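Long-range contacts in taurocyamine kinase (PDB 4WOD), which reversibly transfers phosphate between ATP and guanidino phosphagens, making N-phosphotaurocyamine from taurocyamine, with two kinase repeats joined in a single chain: residues V11-D16 and K25-D30; A282-L287 and Y319-K324; Y528-M533 and R562-G567. The protein carries 4 engineered substitutions. All blocks are in the same frame, centred on the assembly; numbering follows the deposited sequence.

Interaction 1: V11-D16 and K25-D30; sequences VKIRND and KYLTDD. Engineered in segment 11-16: V11 (natural residue Ala).
Helix 6-14 brings I13 and R14 to the break at L27-D29, where segment 25-30 runs from the end of helix 22-26 through an inverse gamma turn centred on L27 into helix 29-35. T28 is the N-cap, its OG1 capping the backbone N of I31. The backbones stay apart, the closest CA atoms being those of R14 and K25 at 8.8 Å; side chains, and waters between R14 and the backbone, make the contact. The side chain of R14, extended from CG to NE, reaches to this break. NH1 forms a salt bridge with OD1 of D29 at 3.1 Å, the guanidinium and carboxylate planes turned 49° apart. NH2 packs against CA of T28 at 3.6 Å. One water accepts a hydrogen bond from NE of R14 at 2.7 Å and lies within bonding reach of O of L27; a second, in the guanidinium plane at its edge, accepts from both NH2 of R14 and N of D29. CD1 of I13 meets CD2 of L27 at 4.3 Å. Q10, one turn before R14, adds bonds from NE2 to L27 O and D29 OD1. D29 OD1 is thus shared by a charged and a neutral donor; with R14 and D29 exposed, solvent probably screens the ion pair.

Interaction 2: A282-L287 and Y319-K324; sequences AKIPML and YDLSNK
A282 and Y319 form an antiparallel hydrogen-bonded pair. The N of each residue donates to the O of the other at 2.8 Å, with N-H...O angles of 168° from A282 and 163° from Y319. The two bonds close a ring that brings the CA atoms of A282 and Y319 to 5.4 Å. Around this pair lie three apolar contacts. I284 carries two of them: its CG1 touches CD2 of the Y319 ring at 3.9 Å, the two side chains crossing at about a right angle, while its CD1 meets CD2 of L321 tip to tip at 4.2 Å. CG1 of I284 sits between the backbone N and the carbonyl carbon (chi1 57°), a placement that sets this branch against the tyrosine. The other methyl of L321, CD1, reaches CB of A282 at 4.3 Å, so the forked end of one leucine serves both A282 and I284.

A second shell surrounds these residues: the ring of F293, on helix 293-299, meets that of Y319 edge-to-face and also touches I284, and D320, directed away from the contact, forms a salt bridge with R277. Helix 331-355 packs on A282, and its E349 accepts from the backbone N atoms of M286 and L287.

The pairing lies near one end of the eight-stranded antiparallel sheet of the first catalytic domain. Strands 277-283 and 302-306, on either side of strand 318-323, carry residues predicted to bind ATP, R277 among them, consistent with a place beside the nucleotide site. Helices 331-355 and 293-299 both pack against segment 282-287, at the end of its strand and the start of helix 285-288.

Interaction 3: Y528-M533 and R562-G567; sequences YPLTDM and RDWPVG
CD2 of L530 comes against the benzo end of the W564 indole, 3.6 Å from CH2 of W564, while P565 CB lies 3.5 Å above one face of that indole, offset toward its rim. The leucine and tryptophan side chains cross obliquely. CB of L530 packs on CB of P565 at 3.9 Å, so one leucine touches both rings. At the neighbouring corner, CG2 of T531 is 4.0 Å from CG of P565 and also packs on backbone, 3.6 Å from both O of P565 and CA of V566. The peptide bond before P565 is cis, and V566 N bonds to O of D563 at 2.9 Å; with the backbone angles of W564 and P565 this fits a cis-proline beta turn of type VIa, D563-V566, which presents W564 and P565 to L530. No hydrogen bond joins the two segments; the contact is van der Waals. It packs the turn after edge strand 525-529 against the loop between helix 553-558 and strand 569-573. Backbone bonds of Y528 with I570 and of L530 with R568 continue into the sheet of the second catalytic domain, and helix 502-517 touches P529 and V566.

Overall arrangement
The three contacts lie apart, in series along the chain: interactions 1 and 2 belong to the first kinase repeat, interaction 3 to the second. Interaction 2 is the buried one and the only one with direct backbone hydrogen bonds between its segments, as suits neighbouring strands. Interaction 3 belongs to the corresponding sheet of the other repeat but to the opposite end of the strand order, where a turn and a loop meet by van der Waals packing, without hydrogen bonds. Interaction 1 involves no sheet: in the helical N-terminal domain it combines an ion pair and water bridges at the surface with one buried apolar contact. Nearest atoms of interactions 2 and 3 are about 9 Å apart, against about 17 Å for interactions 1 and 2.

Interaction 1: V11-D16 and K25-D30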
ATOM      1  N   VAL A  11      14.821   4.538  27.086  1.00 18.02           N
ATOM      2  CA  VAL A  11      14.318   5.912  27.147  1.00 20.96           C
ATOM      3  C   VAL A  11      14.572   6.718  25.858  1.00 23.97           C
ATOM      4  O   VAL A  11      13.667   7.403  25.372  1.00 28.94           O
ATOM      5  CB  VAL A  11      14.916   6.640  28.351  1.00 20.57           C
ATOM      6  CG1 VAL A  11      14.684   8.159  28.255  1.00 27.29           C
ATOM      7  CG2 VAL A  11      14.303   6.078  29.623  1.00 22.15           C
ATOM      8  N   LYS A  12      15.776   6.624  25.291  1.00 21.10           N
ATOM      9  CA  LYS A  12      16.088   7.307  24.032  1.00 23.15           C
ATOM     10  C   LYS A  12      15.180   6.845  22.891  1.00 23.98           C
ATOM     11  O   LYS A  12      14.598   7.657  22.159  1.00 22.68           O
ATOM     12  CB  LYS A  12      17.559   7.082  23.643  1.00 24.14           C
ATOM     13  CG  LYS A  12      18.566   7.866  24.467  1.00 25.75           C
ATOM     14  CD  LYS A  12      19.990   7.607  23.993  1.00 33.17           C
ATOM     15  CE  LYS A  12      20.951   8.617  24.583  1.00 32.19           C
ATOM     16  NZ  LYS A  12      20.772   9.964  23.969  1.00 44.57           N
ATOM     17  N   ILE A  13      15.063   5.531  22.748  1.00 21.53           N
ATOM     18  CA  ILE A  13      14.228   4.947  21.724  1.00 19.36           C
ATOM     19  C   ILE A  13      12.749   5.312  21.927  1.00 22.66           C
ATOM     20  O   ILE A  13      12.049   5.633  20.972  1.00 23.52           O
ATOM     21  CB  ILE A  13      14.402   3.410  21.702  1.00 21.95           C
ATOM     22  CG1 ILE A  13      15.839   3.064  21.278  1.00 18.51           C
ATOM     23  CG2 ILE A  13      13.380   2.776  20.771  1.00 17.41           C
ATOM     24  CD1 ILE A  13      16.272   1.609  21.538  1.00 16.08           C
ATOM     25  N   ARG A  14      12.272   5.280  23.166  1.00 23.09           N
ATOM     26  CA  ARG A  14      10.866   5.607  23.423  1.00 20.56           C
ATOM     27  C   ARG A  14      10.575   7.097  23.249  1.00 24.14           C
ATOM     28  O   ARG A  14       9.531   7.471  22.731  1.00 28.78           O
ATOM     29  CB  ARG A  14      10.464   5.164  24.817  1.00 24.72           C
ATOM     30  CG  ARG A  14      10.118   3.712  24.866  1.00 29.90           C
ATOM     31  CD  ARG A  14       9.591   3.329  26.223  1.00 32.20           C
ATOM     32  NE  ARG A  14       8.957   2.022  26.179  1.00 34.75           N
ATOM     33  CZ  ARG A  14       8.399   1.435  27.229  1.00 32.65           C
ATOM     34  NH1 ARG A  14       8.416   2.044  28.410  1.00 33.93           N
ATOM     35  NH2 ARG A  14       7.834   0.242  27.094  1.00 26.56           N
ATOM     36  N   ASN A  15      11.505   7.943  23.674  1.00 27.70           N
ATOM     37  CA  ASN A  15      11.325   9.390  23.559  1.00 32.60           C
ATOM     38  C   ASN A  15      11.467   9.915  22.132  1.00 34.69           C
ATOM     39  O   ASN A  15      11.265  11.102  21.880  1.00 34.59           O
ATOM     40  CB  ASN A  15      12.321  10.129  24.456  1.00 30.17           C
ATOM     41  CG  ASN A  15      11.913  10.117  25.913  1.00 36.36           C
ATOM     42  OD1 ASN A  15      10.778   9.764  26.254  1.00 39.25           O
ATOM     43  ND2 ASN A  15      12.838  10.518  26.788  1.00 38.81           N
ATOM     44  N   ASP A  16      11.829   9.040  21.202  1.00 28.29           N
ATOM     45  CA  ASP A  16      12.079   9.484  19.841  1.00 32.20           C
ATOM     46  C   ASP A  16      10.833   9.295  18.983  1.00 34.53           C
ATOM     47  O   ASP A  16      10.452   8.169  18.649  1.00 28.46           O
ATOM     48  CB  ASP A  16      13.273   8.738  19.245  1.00 26.08           C
ATOM     49  CG  ASP A  16      13.771   9.372  17.959  1.00 28.85           C
ATOM     50  OD1 ASP A  16      13.128  10.327  17.463  1.00 26.49           O
ATOM     51  OD2 ASP A  16      14.808   8.907  17.435  1.00 32.87           O
ATOM     52  N   LYS A  25       8.790  -1.343  20.105  1.00 19.79           N
ATOM     53  CA  LYS A  25       7.542  -2.025  20.424  1.00 19.26           C
ATOM     54  C   LYS A  25       7.721  -3.049  21.528  1.00 21.46           C
ATOM     55  O   LYS A  25       6.894  -3.142  22.426  1.00 23.92           O
ATOM     56  CB  LYS A  25       6.984  -2.684  19.166  1.00 20.68           C
ATOM     57  CG  LYS A  25       5.622  -3.315  19.324  1.00 22.34           C
ATOM     58  CD  LYS A  25       5.023  -3.576  17.950  1.00 27.88           C
ATOM     59  CE  LYS A  25       3.808  -4.474  18.009  1.00 30.15           C
ATOM     60  NZ  LYS A  25       3.355  -4.775  16.615  1.00 32.73           N
ATOM     61  N   TYR A  26       8.821  -3.792  21.495  1.00 18.48           N
ATOM     62  CA  TYR A  26       8.966  -4.909  22.414  1.00 19.93           C
ATOM     63  C   TYR A  26       9.988  -4.691  23.530  1.00 23.39           C
ATOM     64  O   TYR A  26      10.076  -5.516  24.449  1.00 23.91           O
ATOM     65  CB  TYR A  26       9.294  -6.176  21.619  1.00 22.51           C
ATOM     66  CG  TYR A  26       8.138  -6.586  20.725  1.00 22.45           C
ATOM     67  CD1 TYR A  26       6.926  -7.028  21.274  1.00 25.21           C
ATOM     68  CD2 TYR A  26       8.246  -6.514  19.338  1.00 20.95           C
ATOM     69  CE1 TYR A  26       5.861  -7.382  20.460  1.00 25.07           C
ATOM     70  CE2 TYR A  26       7.197  -6.873  18.521  1.00 23.56           C
ATOM     71  CZ  TYR A  26       6.000  -7.309  19.087  1.00 26.05           C
ATOM     72  OH  TYR A  26       4.957  -7.663  18.267  1.00 25.01           O
ATOM     73  N   LEU A  27      10.731  -3.583  23.494  1.00 20.21           N
ATOM     74  CA  LEU A  27      11.685  -3.314  24.575  1.00 19.27           C
ATOM     75  C   LEU A  27      10.949  -2.670  25.764  1.00 20.28           C
ATOM     76  O   LEU A  27      11.096  -1.472  26.050  1.00 21.37           O
ATOM     77  CB  LEU A  27      12.839  -2.429  24.094  1.00 21.69           C
ATOM     78  CG  LEU A  27      14.020  -2.231  25.052  1.00 20.45           C
ATOM     79  CD1 LEU A  27      14.596  -3.582  25.459  1.00 20.42           C
ATOM     80  CD2 LEU A  27      15.092  -1.361  24.427  1.00 16.25           C
ATOM     81  N   THR A  28      10.151  -3.485  26.442  1.00 18.89           N
ATOM     82  CA  THR A  28       9.279  -3.001  27.513  1.00 20.31           C
ATOM     83  C   THR A  28      10.034  -2.850  28.821  1.00 21.49           C
ATOM     84  O   THR A  28      11.161  -3.342  28.966  1.00 19.50           O
ATOM     85  CB  THR A  28       8.092  -3.942  27.735  1.00 20.48           C
ATOM     86  OG1 THR A  28       8.557  -5.183  28.300  1.00 22.76           O
ATOM     87  CG2 THR A  28       7.374  -4.208  26.406  1.00 22.12           C
ATOM     88  N   ASP A  29       9.406  -2.168  29.774  1.00 21.39           N
ATOM     89  CA  ASP A  29       9.943  -2.074  31.126  1.00 22.22           C
ATOM     90  C   ASP A  29      10.273  -3.466  31.685  1.00 21.06           C
ATOM     91  O   ASP A  29      11.341  -3.666  32.265  1.00 23.33           O
ATOM     92  CB  ASP A  29       8.963  -1.341  32.063  1.00 23.13           C
ATOM     93  CG  ASP A  29       8.870   0.160  31.771  1.00 27.73           C
ATOM     94  OD1 ASP A  29       9.659   0.666  30.942  1.00 29.30           O
ATOM     95  OD2 ASP A  29       8.020   0.843  32.381  1.00 29.90           O
ATOM     96  N   ASP A  30       9.379  -4.431  31.498  1.00 23.77           N
ATOM     97  CA  ASP A  30       9.609  -5.757  32.070  1.00 23.21           C
ATOM     98  C   ASP A  30      10.815  -6.423  31.416  1.00 20.96           C
ATOM     99  O   ASP A  30      11.596  -7.112  32.080  1.00 20.65           O
ATOM    100  CB  ASP A  30       8.372  -6.646  31.914  1.00 28.60           C
ATOM    101  CG  ASP A  30       7.225  -6.209  32.809  1.00 36.17           C
ATOM    102  OD1 ASP A  30       7.459  -5.359  33.702  1.00 37.58           O
ATOM    103  OD2 ASP A  30       6.100  -6.720  32.624  1.00 32.82           O
TER
HETATM  104  O   HOH W   1      10.205   0.771  24.143  1.00 26.79           O
HETATM  105  O   HOH W   2       6.681  -0.990  29.374  1.00 29.54           O
HETATM  106  O   HOH W   3       7.647  -0.821  24.912  1.00 31.27           O

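Interaction 2: A282-L287 and Y319-K324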
ATOM      1  N   ALA A 282      14.649  -6.153 -12.850  1.00 20.57           N
ATOM      2  CA  ALA A 282      13.761  -6.257 -14.000  1.00 20.36           C
ATOM      3  C   ALA A 282      13.193  -4.905 -14.393  1.00 23.37           C
ATOM      4  O   ALA A 282      12.945  -4.070 -13.529  1.00 22.82           O
ATOM      5  CB  ALA A 282      12.629  -7.226 -13.705  1.00 20.18           C
ATOM      6  N   LYS A 283      12.961  -4.720 -15.690  1.00 19.87           N
ATOM      7  CA  LYS A 283      12.267  -3.540 -16.220  1.00 23.04           C
ATOM      8  C   LYS A 283      10.754  -3.737 -16.223  1.00 21.79           C
ATOM      9  O   LYS A 283      10.205  -4.366 -17.129  1.00 24.35           O
ATOM     10  CB  LYS A 283      12.736  -3.214 -17.641  1.00 26.62           C
ATOM     11  CG  LYS A 283      14.209  -2.882 -17.782  1.00 32.78           C
ATOM     12  CD  LYS A 283      14.710  -3.301 -19.161  1.00 39.56           C
ATOM     13  CE  LYS A 283      16.046  -4.043 -19.105  1.00 35.12           C
ATOM     14  NZ  LYS A 283      16.266  -4.921 -20.306  1.00 44.87           N
ATOM     15  N   ILE A 284      10.082  -3.176 -15.224  1.00 18.91           N
ATOM     16  CA  ILE A 284       8.630  -3.290 -15.109  1.00 22.60           C
ATOM     17  C   ILE A 284       7.948  -1.927 -14.856  1.00 23.52           C
ATOM     18  O   ILE A 284       7.173  -1.783 -13.903  1.00 21.45           O
ATOM     19  CB  ILE A 284       8.256  -4.269 -13.977  1.00 21.31           C
ATOM     20  CG1 ILE A 284       8.872  -3.810 -12.645  1.00 19.97           C
ATOM     21  CG2 ILE A 284       8.787  -5.682 -14.310  1.00 16.52           C
ATOM     22  CD1 ILE A 284       8.231  -4.422 -11.433  1.00 19.33           C
ATOM     23  N   PRO A 285       8.207  -0.934 -15.728  1.00 25.12           N
ATOM     24  CA  PRO A 285       7.669   0.415 -15.494  1.00 25.11           C
ATOM     25  C   PRO A 285       6.136   0.483 -15.418  1.00 24.91           C
ATOM     26  O   PRO A 285       5.613   1.283 -14.643  1.00 20.43           O
ATOM     27  CB  PRO A 285       8.175   1.209 -16.710  1.00 23.12           C
ATOM     28  CG  PRO A 285       8.319   0.174 -17.785  1.00 22.64           C
ATOM     29  CD  PRO A 285       8.861  -1.035 -17.047  1.00 22.81           C
ATOM     30  N   MET A 286       5.424  -0.327 -16.198  1.00 18.84           N
ATOM     31  CA  MET A 286       3.980  -0.183 -16.230  1.00 23.57           C
ATOM     32  C   MET A 286       3.369  -0.819 -15.001  1.00 23.28           C
ATOM     33  O   MET A 286       2.468  -0.254 -14.394  1.00 18.77           O
ATOM     34  CB  MET A 286       3.396  -0.781 -17.514  1.00 26.97           C
ATOM     35  CG  MET A 286       2.049  -0.187 -17.881  1.00 31.57           C
ATOM     36  SD  MET A 286       1.733  -0.237 -19.666  1.00 38.34           S
ATOM     37  CE  MET A 286       2.697   1.161 -20.208  1.00 35.95           C
ATOM     38  N   LEU A 287       3.888  -1.985 -14.615  1.00 20.61           N
ATOM     39  CA  LEU A 287       3.452  -2.652 -13.398  1.00 19.86           C
ATOM     40  C   LEU A 287       3.762  -1.806 -12.165  1.00 20.30           C
ATOM     41  O   LEU A 287       2.937  -1.702 -11.252  1.00 21.71           O
ATOM     42  CB  LEU A 287       4.126  -4.026 -13.271  1.00 21.84           C
ATOM     43  CG  LEU A 287       4.061  -4.830 -11.973  1.00 22.78           C
ATOM     44  CD1 LEU A 287       2.633  -5.240 -11.585  1.00 23.00           C
ATOM     45  CD2 LEU A 287       4.954  -6.067 -12.128  1.00 19.56           C
ATOM     46  N   TYR A 319      13.333  -2.548 -11.242  1.00 24.74           N
ATOM     47  CA  TYR A 319      13.185  -2.915  -9.838  1.00 27.57           C
ATOM     48  C   TYR A 319      13.889  -4.202  -9.501  1.00 26.03           C
ATOM     49  O   TYR A 319      14.051  -5.073 -10.355  1.00 22.07           O
ATOM     50  CB  TYR A 319      11.710  -3.056  -9.464  1.00 19.07           C
ATOM     51  CG  TYR A 319      11.023  -1.726  -9.367  1.00 25.27           C
ATOM     52  CD1 TYR A 319      10.775  -1.141  -8.123  1.00 29.05           C
ATOM     53  CD2 TYR A 319      10.655  -1.032 -10.514  1.00 22.11           C
ATOM     54  CE1 TYR A 319      10.161   0.088  -8.028  1.00 26.81           C
ATOM     55  CE2 TYR A 319      10.052   0.195 -10.433  1.00 28.54           C
ATOM     56  CZ  TYR A 319       9.791   0.751  -9.190  1.00 29.66           C
ATOM     57  OH  TYR A 319       9.177   1.981  -9.116  1.00 34.33           O
ATOM     58  N   ASP A 320      14.298  -4.303  -8.241  1.00 23.95           N
ATOM     59  CA  ASP A 320      14.750  -5.561  -7.668  1.00 21.88           C
ATOM     60  C   ASP A 320      13.528  -6.290  -7.118  1.00 23.44           C
ATOM     61  O   ASP A 320      12.780  -5.748  -6.298  1.00 24.03           O
ATOM     62  CB  ASP A 320      15.792  -5.310  -6.573  1.00 26.34           C
ATOM     63  CG  ASP A 320      16.400  -6.596  -6.030  1.00 28.88           C
ATOM     64  OD1 ASP A 320      15.751  -7.251  -5.187  1.00 28.89           O
ATOM     65  OD2 ASP A 320      17.537  -6.945  -6.428  1.00 33.53           O
ATOM     66  N   LEU A 321      13.310  -7.508  -7.600  1.00 20.29           N
ATOM     67  CA  LEU A 321      12.195  -8.346  -7.177  1.00 17.64           C
ATOM     68  C   LEU A 321      12.759  -9.601  -6.544  1.00 19.01           C
ATOM     69  O   LEU A 321      13.488 -10.318  -7.211  1.00 19.98           O
ATOM     70  CB  LEU A 321      11.308  -8.734  -8.366  1.00 16.05           C
ATOM     71  CG  LEU A 321      10.749  -7.577  -9.199  1.00 20.54           C
ATOM     72  CD1 LEU A 321      10.016  -8.131 -10.399  1.00 17.71           C
ATOM     73  CD2 LEU A 321       9.817  -6.731  -8.338  1.00 17.84           C
ATOM     74  N   SER A 322      12.423  -9.869  -5.286  1.00 18.04           N
ATOM     75  CA  SER A 322      12.925 -11.072  -4.594  1.00 17.85           C
ATOM     76  C   SER A 322      11.833 -11.830  -3.814  1.00 17.16           C
ATOM     77  O   SER A 322      10.770 -11.287  -3.552  1.00 17.88           O
ATOM     78  CB  SER A 322      14.064 -10.691  -3.640  1.00 19.30           C
ATOM     79  OG  SER A 322      13.643  -9.735  -2.688  1.00 21.85           O
ATOM     80  N   ASN A 323      12.100 -13.091  -3.455  1.00 18.52           N
ATOM     81  CA  ASN A 323      11.237 -13.803  -2.527  1.00 16.09           C
ATOM     82  C   ASN A 323      11.029 -12.982  -1.262  1.00 16.43           C
ATOM     83  O   ASN A 323      11.985 -12.446  -0.708  1.00 13.19           O
ATOM     84  CB  ASN A 323      11.826 -15.182  -2.161  1.00 14.99           C
ATOM     85  CG  ASN A 323      13.292 -15.117  -1.717  1.00 17.30           C
ATOM     86  OD1 ASN A 323      14.189 -14.816  -2.514  1.00 16.07           O
ATOM     87  ND2 ASN A 323      13.543 -15.451  -0.441  1.00 15.73           N
ATOM     88  N   LYS A 324       9.785 -12.863  -0.807  1.00 18.49           N
ATOM     89  CA  LYS A 324       9.547 -12.108   0.424  1.00 18.66           C
ATOM     90  C   LYS A 324       9.847 -12.945   1.667  1.00 18.24           C
ATOM     91  O   LYS A 324      10.028 -12.403   2.748  1.00 20.02           O
ATOM     92  CB  LYS A 324       8.107 -11.592   0.481  1.00 17.68           C
ATOM     93  CG  LYS A 324       7.048 -12.684   0.703  1.00 23.63           C
ATOM     94  CD  LYS A 324       5.628 -12.111   0.726  1.00 24.18           C
ATOM     95  CE  LYS A 324       4.590 -13.205   1.024  1.00 24.18           C
ATOM     96  NZ  LYS A 324       3.185 -12.699   0.898  1.00 27.51           N
TER

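Interaction 3: Y528-M533 and R562-G567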
ATOM      1  N   TYR A 528      -8.015  25.272   0.128  1.00 21.47           N
ATOM      2  CA  TYR A 528      -6.766  24.719   0.653  1.00 22.49           C
ATOM      3  C   TYR A 528      -6.266  23.583  -0.228  1.00 23.25           C
ATOM      4  O   TYR A 528      -6.701  22.445  -0.061  1.00 23.09           O
ATOM      5  CB  TYR A 528      -6.937  24.207   2.086  1.00 17.92           C
ATOM      6  CG  TYR A 528      -7.458  25.249   3.048  1.00 23.21           C
ATOM      7  CD1 TYR A 528      -6.589  26.127   3.697  1.00 27.83           C
ATOM      8  CD2 TYR A 528      -8.824  25.376   3.287  1.00 25.13           C
ATOM      9  CE1 TYR A 528      -7.066  27.091   4.577  1.00 21.29           C
ATOM     10  CE2 TYR A 528      -9.313  26.337   4.161  1.00 23.45           C
ATOM     11  CZ  TYR A 528      -8.429  27.188   4.802  1.00 23.51           C
ATOM     12  OH  TYR A 528      -8.921  28.143   5.667  1.00 26.01           O
ATOM     13  N   PRO A 529      -5.359  23.896  -1.165  1.00 24.33           N
ATOM     14  CA  PRO A 529      -4.791  22.846  -2.016  1.00 26.80           C
ATOM     15  C   PRO A 529      -3.976  21.857  -1.205  1.00 27.14           C
ATOM     16  O   PRO A 529      -3.138  22.268  -0.399  1.00 24.97           O
ATOM     17  CB  PRO A 529      -3.891  23.612  -3.000  1.00 21.60           C
ATOM     18  CG  PRO A 529      -3.721  24.986  -2.422  1.00 24.68           C
ATOM     19  CD  PRO A 529      -4.912  25.249  -1.551  1.00 20.70           C
ATOM     20  N   LEU A 530      -4.219  20.570  -1.417  1.00 19.70           N
ATOM     21  CA  LEU A 530      -3.434  19.543  -0.752  1.00 23.69           C
ATOM     22  C   LEU A 530      -1.930  19.658  -1.089  1.00 25.06           C
ATOM     23  O   LEU A 530      -1.088  19.194  -0.315  1.00 29.52           O
ATOM     24  CB  LEU A 530      -3.976  18.156  -1.126  1.00 21.44           C
ATOM     25  CG  LEU A 530      -4.845  17.417  -0.100  1.00 27.17           C
ATOM     26  CD1 LEU A 530      -6.030  18.256   0.347  1.00 24.69           C
ATOM     27  CD2 LEU A 530      -5.328  16.056  -0.623  1.00 22.18           C
ATOM     28  N   THR A 531      -1.599  20.300  -2.216  1.00 25.23           N
ATOM     29  CA  THR A 531      -0.204  20.445  -2.668  1.00 28.47           C
ATOM     30  C   THR A 531       0.515  21.613  -2.013  1.00 37.70           C
ATOM     31  O   THR A 531       1.697  21.516  -1.735  1.00 38.34           O
ATOM     32  CB  THR A 531      -0.084  20.639  -4.195  1.00 29.09           C
ATOM     33  OG1 THR A 531      -0.942  21.703  -4.622  1.00 36.92           O
ATOM     34  CG2 THR A 531      -0.461  19.385  -4.914  1.00 23.53           C
ATOM     35  N   ASP A 532      -0.198  22.704  -1.746  1.00 33.32           N
ATOM     36  CA  ASP A 532       0.439  23.964  -1.345  1.00 40.48           C
ATOM     37  C   ASP A 532      -0.186  24.548  -0.100  1.00 37.18           C
ATOM     38  O   ASP A 532      -0.532  25.727  -0.059  1.00 41.86           O
ATOM     39  CB  ASP A 532       0.352  25.001  -2.468  1.00 38.73           C
ATOM     40  CG  ASP A 532       1.447  24.837  -3.482  1.00 52.86           C
ATOM     41  OD1 ASP A 532       2.583  24.550  -3.043  1.00 56.30           O
ATOM     42  OD2 ASP A 532       1.184  25.001  -4.700  1.00 60.71           O
ATOM     43  N   MET A 533      -0.347  23.724   0.916  1.00 32.40           N
ATOM     44  CA  MET A 533      -1.099  24.154   2.068  1.00 37.91           C
ATOM     45  C   MET A 533      -0.190  24.612   3.187  1.00 33.66           C
ATOM     46  O   MET A 533       0.869  24.036   3.406  1.00 36.45           O
ATOM     47  CB  MET A 533      -1.999  23.027   2.558  1.00 39.23           C
ATOM     48  CG  MET A 533      -3.141  23.509   3.371  1.00 32.68           C
ATOM     49  SD  MET A 533      -4.024  22.109   4.018  1.00 30.29           S
ATOM     50  CE  MET A 533      -4.503  21.267   2.503  1.00 26.64           C
ATOM     51  N   ARG A 562      -3.776   8.386  -7.699  1.00 20.21           N
ATOM     52  CA  ARG A 562      -2.623   8.533  -8.565  1.00 20.62           C
ATOM     53  C   ARG A 562      -2.132   9.989  -8.627  1.00 21.12           C
ATOM     54  O   ARG A 562      -2.925  10.920  -8.494  1.00 21.10           O
ATOM     55  CB  ARG A 562      -2.961   8.029  -9.965  1.00 21.67           C
ATOM     56  CG  ARG A 562      -2.997   6.500 -10.125  1.00 20.11           C
ATOM     57  CD  ARG A 562      -3.468   6.156 -11.560  1.00 19.60           C
ATOM     58  NE  ARG A 562      -4.511   7.091 -11.931  1.00 25.86           N
ATOM     59  CZ  ARG A 562      -4.445   7.984 -12.910  1.00 23.79           C
ATOM     60  NH1 ARG A 562      -3.398   8.068 -13.731  1.00 22.17           N
ATOM     61  NH2 ARG A 562      -5.462   8.785 -13.073  1.00 17.94           N
ATOM     62  N   ASP A 563      -0.826  10.167  -8.844  1.00 19.13           N
ATOM     63  CA  ASP A 563      -0.168  11.480  -8.918  1.00 21.24           C
ATOM     64  C   ASP A 563      -0.488  12.364  -7.709  1.00 23.01           C
ATOM     65  O   ASP A 563      -0.748  13.570  -7.827  1.00 20.81           O
ATOM     66  CB  ASP A 563      -0.538  12.187 -10.219  1.00 20.28           C
ATOM     67  CG  ASP A 563      -0.068  11.420 -11.426  1.00 24.96           C
ATOM     68  OD1 ASP A 563       1.155  11.153 -11.490  1.00 25.24           O
ATOM     69  OD2 ASP A 563      -0.911  11.067 -12.288  1.00 24.53           O
ATOM     70  N   TRP A 564      -0.414  11.733  -6.548  1.00 24.36           N
ATOM     71  CA  TRP A 564      -0.771  12.332  -5.271  1.00 23.12           C
ATOM     72  C   TRP A 564       0.212  13.437  -4.865  1.00 26.33           C
ATOM     73  O   TRP A 564       1.433  13.305  -5.059  1.00 28.05           O
ATOM     74  CB  TRP A 564      -0.830  11.229  -4.220  1.00 24.81           C
ATOM     75  CG  TRP A 564      -1.365  11.657  -2.905  1.00 26.64           C
ATOM     76  CD1 TRP A 564      -0.649  11.906  -1.770  1.00 24.80           C
ATOM     77  CD2 TRP A 564      -2.738  11.892  -2.578  1.00 25.45           C
ATOM     78  NE1 TRP A 564      -1.497  12.284  -0.757  1.00 26.51           N
ATOM     79  CE2 TRP A 564      -2.783  12.281  -1.226  1.00 26.42           C
ATOM     80  CE3 TRP A 564      -3.930  11.817  -3.297  1.00 25.70           C
ATOM     81  CZ2 TRP A 564      -3.975  12.585  -0.579  1.00 24.73           C
ATOM     82  CZ3 TRP A 564      -5.115  12.124  -2.655  1.00 25.99           C
ATOM     83  CH2 TRP A 564      -5.128  12.498  -1.304  1.00 26.65           C
ATOM     84  N   PRO A 565      -0.312  14.552  -4.333  1.00 26.66           N
ATOM     85  CA  PRO A 565      -1.726  14.883  -4.139  1.00 22.15           C
ATOM     86  C   PRO A 565      -2.187  15.964  -5.113  1.00 22.40           C
ATOM     87  O   PRO A 565      -2.984  16.826  -4.739  1.00 19.29           O
ATOM     88  CB  PRO A 565      -1.739  15.421  -2.708  1.00 24.24           C
ATOM     89  CG  PRO A 565      -0.373  16.126  -2.589  1.00 24.17           C
ATOM     90  CD  PRO A 565       0.538  15.580  -3.714  1.00 25.33           C
ATOM     91  N   VAL A 566      -1.676  15.929  -6.341  1.00 21.09           N
ATOM     92  CA  VAL A 566      -1.862  17.023  -7.288  1.00 21.93           C
ATOM     93  C   VAL A 566      -3.333  17.227  -7.657  1.00 18.26           C
ATOM     94  O   VAL A 566      -4.057  16.268  -7.920  1.00 20.45           O
ATOM     95  CB  VAL A 566      -1.023  16.778  -8.566  1.00 21.53           C
ATOM     96  CG1 VAL A 566      -1.223  17.893  -9.569  1.00 20.77           C
ATOM     97  CG2 VAL A 566       0.441  16.679  -8.198  1.00 22.33           C
ATOM     98  N   GLY A 567      -3.760  18.484  -7.672  1.00 19.37           N
ATOM     99  CA  GLY A 567      -5.117  18.850  -8.036  1.00 20.19           C
ATOM    100  C   GLY A 567      -6.200  18.541  -7.012  1.00 22.06           C
ATOM    101  O   GLY A 567      -7.390  18.725  -7.307  1.00 20.01           O
TER